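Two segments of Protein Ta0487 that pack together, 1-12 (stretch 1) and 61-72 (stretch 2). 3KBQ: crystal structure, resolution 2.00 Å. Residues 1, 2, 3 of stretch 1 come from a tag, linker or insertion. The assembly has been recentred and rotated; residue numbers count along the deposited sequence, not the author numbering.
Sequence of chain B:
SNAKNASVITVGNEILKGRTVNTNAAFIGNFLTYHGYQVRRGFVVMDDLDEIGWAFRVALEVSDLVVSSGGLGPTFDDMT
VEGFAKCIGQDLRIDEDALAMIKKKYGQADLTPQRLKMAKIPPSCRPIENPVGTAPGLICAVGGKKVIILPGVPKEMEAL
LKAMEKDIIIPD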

# COMPACT_ATOMS: atom_id res chain seq x y z
N SER B 1 -6.20 -22.26 -2.31
CA SER B 1 -7.03 -21.20 -2.97
C SER B 1 -6.45 -19.82 -2.71
O SER B 1 -6.38 -19.02 -3.65
CB SER B 1 -8.49 -21.28 -2.57
N ASN B 2 -6.03 -19.55 -1.46
CA ASN B 2 -5.13 -18.42 -1.17
C ASN B 2 -3.70 -18.95 -1.04
O ASN B 2 -2.77 -18.24 -0.67
CB ASN B 2 -5.57 -17.58 0.04
CG ASN B 2 -6.71 -16.64 -0.29
OD1 ASN B 2 -6.87 -16.22 -1.44
ND2 ASN B 2 -7.49 -16.27 0.72
N ALA B 3 -3.54 -20.23 -1.40
CA ALA B 3 -2.27 -20.94 -1.24
C ALA B 3 -1.05 -20.22 -1.85
O ALA B 3 -0.01 -20.13 -1.20
CB ALA B 3 -2.38 -22.37 -1.80
N LYS B 4 -1.18 -19.72 -3.07
CA LYS B 4 -0.04 -19.05 -3.74
C LYS B 4 -0.15 -17.52 -3.68
O LYS B 4 0.59 -16.80 -4.35
CB LYS B 4 0.08 -19.55 -5.19
CG LYS B 4 0.08 -21.05 -5.26
CD LYS B 4 0.84 -21.61 -6.47
CE LYS B 4 0.37 -21.02 -7.79
NZ LYS B 4 0.65 -22.00 -8.90
N ASN B 5 -1.09 -17.02 -2.86
CA ASN B 5 -1.31 -15.59 -2.69
C ASN B 5 -0.46 -15.06 -1.55
O ASN B 5 -0.42 -15.65 -0.47
CB ASN B 5 -2.80 -15.31 -2.40
CG ASN B 5 -3.68 -15.19 -3.69
OD1 ASN B 5 -4.92 -15.20 -3.62
ND2 ASN B 5 -3.03 -15.07 -4.85
N ALA B 6 0.22 -13.95 -1.79
CA ALA B 6 0.95 -13.24 -0.74
C ALA B 6 0.51 -11.80 -0.71
O ALA B 6 0.07 -11.28 -1.74
CB ALA B 6 2.50 -13.28 -0.93
N SER B 7 0.61 -11.19 0.47
CA SER B 7 0.42 -9.74 0.58
C SER B 7 1.59 -9.08 1.26
O SER B 7 2.31 -9.72 2.03
CB SER B 7 -0.87 -9.39 1.34
OG SER B 7 -1.94 -9.62 0.44
N VAL B 8 1.76 -7.80 0.99
CA VAL B 8 2.86 -7.02 1.51
C VAL B 8 2.29 -5.86 2.33
O VAL B 8 1.37 -5.17 1.93
CB VAL B 8 3.75 -6.52 0.36
CG1 VAL B 8 5.00 -5.76 0.87
CG2 VAL B 8 4.16 -7.73 -0.51
N ILE B 9 2.90 -5.62 3.48
CA ILE B 9 2.51 -4.52 4.33
C ILE B 9 3.77 -3.69 4.59
O ILE B 9 4.86 -4.23 4.81
CB ILE B 9 1.94 -5.02 5.68
CG1 ILE B 9 0.63 -5.81 5.49
CG2 ILE B 9 1.72 -3.76 6.64
CD1 ILE B 9 0.26 -6.65 6.77
N THR B 10 3.62 -2.38 4.53
CA THR B 10 4.70 -1.47 4.84
C THR B 10 4.13 -0.56 5.94
O THR B 10 3.06 0.04 5.79
CB THR B 10 5.07 -0.57 3.62
OG1 THR B 10 5.47 -1.41 2.52
CG2 THR B 10 6.26 0.38 3.97
N VAL B 11 4.86 -0.46 7.04
CA VAL B 11 4.45 0.43 8.16
C VAL B 11 5.42 1.63 8.27
O VAL B 11 6.62 1.43 8.38
CB VAL B 11 4.46 -0.37 9.49
CG1 VAL B 11 4.00 0.51 10.66
CG2 VAL B 11 3.60 -1.69 9.36
N GLY B 12 4.91 2.86 8.26
CA GLY B 12 5.80 4.01 8.37
C GLY B 12 5.16 5.27 7.79
O GLY B 12 4.88 5.36 6.59
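Stretch 2 61-72: EVSDLVVSSGGL

The most unusual feature lies where the strands end: Gly 70 leaves no room for a side chain. Its phi/psi is 103/152, and a CB there would come 2.3 Å from Val 11 O, a clash. Gly 71 follows at positive phi, with phi/psi 77/25.

Before these glycines, stretch 2 runs as a strand, 65-69, beside strand 5-11. The two are parallel, with a crossing angle of -18° and a closest axis approach of 4.7 Å. Ala 6 pairs with Leu 65, Ser 7 with Val 66, Val 8 with Val 67, Ile 9 with Ser 68 and Thr 10 with Ser 69.

The hydrogen bonds alternate in direction. Ser 7 N donates to Leu 65 O (2.9 Å), and Val 67 N to Ser 7 O (2.9 Å). Ile 9 N donates to Val 67 O (2.9 Å), and Ser 69 N to Ile 9 O (3.0 Å). Val 11 N closes the ladder on Ser 69 O (3.0 Å).

Stretch 2 enters from a helix that ends at Val 62. Asp 64 N then donates to Asn 5 O at 3.1 Å. The tag residue Asn 2 also reaches this end, its O taking a weak bond from Asp 64 N at 3.3 Å.

Ile 9 CD1 packs on Val 66 CG1 at 3.6 Å. On the other face, one water binds Thr 10 OG1 (2.8 Å) and Ser 69 OG (2.7 Å).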

# COMPACT_ATOMS: atom_id res chain seq x y z
N GLU B 61 -6.84 -12.28 5.34
CA GLU B 61 -8.09 -12.68 4.70
C GLU B 61 -7.85 -13.06 3.22
O GLU B 61 -8.49 -13.92 2.69
CB GLU B 61 -9.05 -11.51 4.79
CG GLU B 61 -10.33 -11.65 4.05
CD GLU B 61 -11.23 -10.39 4.25
OE1 GLU B 61 -10.95 -9.52 5.13
OE2 GLU B 61 -12.21 -10.28 3.49
N VAL B 62 -6.92 -12.41 2.54
CA VAL B 62 -6.77 -12.63 1.08
C VAL B 62 -5.50 -13.42 0.67
O VAL B 62 -5.29 -13.72 -0.53
CB VAL B 62 -6.82 -11.26 0.34
CG1 VAL B 62 -8.11 -10.54 0.67
CG2 VAL B 62 -5.54 -10.34 0.69
N SER B 63 -4.64 -13.74 1.63
CA SER B 63 -3.40 -14.41 1.29
C SER B 63 -2.96 -15.40 2.39
O SER B 63 -3.34 -15.24 3.55
CB SER B 63 -2.28 -13.40 0.98
OG SER B 63 -2.02 -12.63 2.11
N ASP B 64 -2.17 -16.41 2.01
CA ASP B 64 -1.63 -17.36 2.94
C ASP B 64 -0.22 -17.02 3.40
O ASP B 64 0.28 -17.66 4.31
CB ASP B 64 -1.69 -18.79 2.38
CG ASP B 64 -3.11 -19.39 2.43
OD1 ASP B 64 -4.10 -18.68 2.82
OD2 ASP B 64 -3.22 -20.59 2.08
N LEU B 65 0.40 -16.01 2.80
CA LEU B 65 1.71 -15.56 3.26
C LEU B 65 1.68 -14.04 3.25
O LEU B 65 1.29 -13.42 2.24
CB LEU B 65 2.82 -16.03 2.32
CG LEU B 65 4.20 -15.35 2.53
CD1 LEU B 65 4.79 -15.68 3.90
CD2 LEU B 65 5.17 -15.81 1.47
N VAL B 66 2.05 -13.45 4.38
CA VAL B 66 1.99 -12.00 4.56
C VAL B 66 3.37 -11.55 4.99
O VAL B 66 3.95 -12.11 5.95
CB VAL B 66 0.92 -11.63 5.64
CG1 VAL B 66 0.93 -10.14 5.96
CG2 VAL B 66 -0.49 -12.05 5.14
N VAL B 67 3.95 -10.58 4.28
CA VAL B 67 5.27 -10.08 4.71
C VAL B 67 5.16 -8.60 5.00
O VAL B 67 4.63 -7.86 4.14
CB VAL B 67 6.39 -10.30 3.61
CG1 VAL B 67 7.77 -9.84 4.14
CG2 VAL B 67 6.44 -11.78 3.12
N SER B 68 5.56 -8.17 6.20
CA SER B 68 5.55 -6.73 6.56
C SER B 68 6.98 -6.22 6.74
O SER B 68 7.89 -6.99 7.09
CB SER B 68 4.76 -6.42 7.84
OG SER B 68 5.42 -6.96 8.99
N SER B 69 7.20 -4.94 6.47
CA SER B 69 8.44 -4.34 6.94
C SER B 69 8.17 -2.99 7.57
O SER B 69 7.23 -2.28 7.17
CB SER B 69 9.46 -4.19 5.81
OG SER B 69 9.04 -3.14 4.95
N GLY B 70 9.04 -2.60 8.50
CA GLY B 70 8.89 -1.34 9.16
C GLY B 70 8.30 -1.46 10.56
O GLY B 70 7.56 -2.38 10.84
N GLY B 71 8.63 -0.52 11.42
CA GLY B 71 8.01 -0.43 12.76
C GLY B 71 8.55 -1.45 13.76
O GLY B 71 7.86 -1.83 14.73
N LEU B 72 9.78 -1.89 13.52
CA LEU B 72 10.53 -2.79 14.43
C LEU B 72 11.81 -2.09 14.70
O LEU B 72 12.56 -1.78 13.74
CB LEU B 72 10.94 -4.09 13.72
CG LEU B 72 10.12 -5.36 13.91
CD1 LEU B 72 8.75 -5.03 13.52
CD2 LEU B 72 10.70 -6.50 13.02
O HOH W 1 7.18 -3.54 3.02